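Local coordinates for hypothetical protein AF2331 (Archaeoglobus fulgidus, PDB 2FDO) that is of unknown function but forms an unusual interdigitated dimer with a new type of alpha + beta fold, at residues 11-14 against 15-19. Numbering follows the deposited sequence.
Sequences ESFL and KFLEG
Lys15 meets Glu11 one turn earlier in helix 10-20, its backbone N bonding to Glu11 O at 3.0 Å. Its extended side chain runs back along the preceding turn, CG 3.4 Å from Glu11 O, yet NZ stops 4.8 Å from Glu11 OE1, so no salt bridge forms and any attraction is probably weak. Phe16 N donates to Ser12 O. The Phe16 ring only brushes Phe13, CD2 lying 4.3 Å from Phe13 CD1; with CG anti to the backbone N (chi1 170°), its end leads away to meet the rings of Phe8 and His20 obliquely and Tyr75 edge-to-face. Leu17 gives both the straightest backbone bond, to Phe13 O (N-H...O 174°), and the main apolar contact: its CD1 sits over one face of the Phe13 ring, 4.1 Å from the centroid, a CH-pi arrangement. Were Phe13 replaced by an alanine, that methyl would probably lose its aromatic platform and a gap open toward Val27 of the second subunit. Glu18 N takes up Leu14 O at 3.0 Å, and Gly19 N carries the ladder on to Lys15 O. The stretch thus illustrates an amphipathic helix: backbone bonds fix the spacing, charged groups lie on exposed positions, and Phe13, Leu14, Phe16 and Leu17 pack against the second subunit, where Leu17 meets its own counterpart.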
loop_
_atom_site.group_PDB
_atom_site.type_symbol
_atom_site.label_atom_id
_atom_site.label_comp_id
_atom_site.label_asym_id
_atom_site.label_seq_id
_atom_site.Cartn_x
_atom_site.Cartn_y
_atom_site.Cartn_z
ATOM N N GLU A 11 -10.586 -11.440 8.610
ATOM C CA GLU A 11 -9.794 -12.539 9.170
ATOM C C GLU A 11 -8.683 -13.074 8.257
ATOM O O GLU A 11 -7.584 -13.361 8.724
ATOM C CB GLU A 11 -10.667 -13.697 9.693
ATOM C CG GLU A 11 -11.155 -13.388 11.113
ATOM C CD GLU A 11 -11.708 -14.613 11.878
ATOM O OE1 GLU A 11 -11.863 -15.696 11.211
ATOM O OE2 GLU A 11 -11.972 -14.484 13.130
ATOM N N SER A 12 -8.954 -13.203 6.959
ATOM C CA SER A 12 -7.915 -13.695 6.062
ATOM C C SER A 12 -6.889 -12.616 5.857
ATOM O O SER A 12 -5.734 -12.920 5.585
ATOM C CB SER A 12 -8.457 -14.151 4.707
ATOM O OG SER A 12 -9.503 -15.075 4.870
ATOM N N PHE A 13 -7.297 -11.363 5.973
ATOM C CA PHE A 13 -6.317 -10.285 5.887
ATOM C C PHE A 13 -5.366 -10.296 7.097
ATOM O O PHE A 13 -4.146 -10.127 6.949
ATOM C CB PHE A 13 -6.980 -8.944 5.764
ATOM C CG PHE A 13 -6.008 -7.802 5.762
ATOM C CD1 PHE A 13 -4.978 -7.751 4.825
ATOM C CD2 PHE A 13 -6.131 -6.769 6.684
ATOM C CE1 PHE A 13 -4.079 -6.687 4.800
ATOM C CE2 PHE A 13 -5.233 -5.701 6.645
ATOM C CZ PHE A 13 -4.196 -5.664 5.704
ATOM N N LEU A 14 -5.922 -10.541 8.292
ATOM C CA LEU A 14 -5.067 -10.763 9.513
ATOM C C LEU A 14 -4.125 -11.938 9.365
ATOM O O LEU A 14 -2.963 -11.826 9.686
ATOM C CB LEU A 14 -5.908 -10.871 10.790
ATOM C CG LEU A 14 -6.600 -9.494 11.021
ATOM C CD1 LEU A 14 -7.769 -9.529 12.044
ATOM C CD2 LEU A 14 -5.613 -8.377 11.333
ATOM N N LYS A 15 -4.611 -13.023 8.791
ATOM C CA LYS A 15 -3.763 -14.175 8.571
ATOM C C LYS A 15 -2.655 -13.867 7.604
ATOM O O LYS A 15 -1.544 -14.175 7.871
ATOM C CB LYS A 15 -4.551 -15.399 8.085
ATOM C CG LYS A 15 -5.420 -15.995 9.134
ATOM C CD LYS A 15 -6.564 -16.683 8.488
ATOM C CE LYS A 15 -7.400 -17.392 9.515
ATOM N NZ LYS A 15 -8.512 -18.136 8.840
ATOM N N PHE A 16 -2.981 -13.228 6.488
ATOM C CA PHE A 16 -2.025 -12.806 5.479
ATOM C C PHE A 16 -0.893 -11.990 6.051
ATOM O O PHE A 16 0.277 -12.243 5.727
ATOM C CB PHE A 16 -2.726 -11.954 4.441
ATOM C CG PHE A 16 -1.776 -11.267 3.495
ATOM C CD1 PHE A 16 -1.156 -11.982 2.479
ATOM C CD2 PHE A 16 -1.492 -9.916 3.643
ATOM C CE1 PHE A 16 -0.261 -11.359 1.613
ATOM C CE2 PHE A 16 -0.598 -9.276 2.792
ATOM C CZ PHE A 16 0.021 -10.019 1.772
ATOM N N LEU A 17 -1.246 -10.977 6.858
ATOM C CA LEU A 17 -0.253 -10.214 7.611
ATOM C C LEU A 17 0.634 -11.088 8.535
ATOM O O LEU A 17 1.871 -10.925 8.551
ATOM C CB LEU A 17 -0.937 -9.127 8.431
ATOM C CG LEU A 17 -1.426 -7.971 7.601
ATOM C CD1 LEU A 17 -2.118 -6.929 8.475
ATOM C CD2 LEU A 17 -0.241 -7.400 6.870
ATOM N N GLU A 18 0.011 -12.000 9.296
ATOM C CA GLU A 18 0.740 -12.816 10.240
ATOM C C GLU A 18 1.781 -13.633 9.482
ATOM O O GLU A 18 2.910 -13.786 9.945
ATOM C CB GLU A 18 -0.222 -13.729 11.034
ATOM C CG GLU A 18 0.392 -14.989 11.706
ATOM C CD GLU A 18 1.081 -14.739 13.051
ATOM O OE1 GLU A 18 1.360 -13.575 13.359
ATOM O OE2 GLU A 18 1.350 -15.721 13.833
ATOM N N GLY A 19 1.381 -14.157 8.325
ATOM C CA GLY A 19 2.261 -14.890 7.456
ATOM C C GLY A 19 3.398 -14.044 6.876
ATOM O O GLY A 19 4.444 -14.598 6.570
#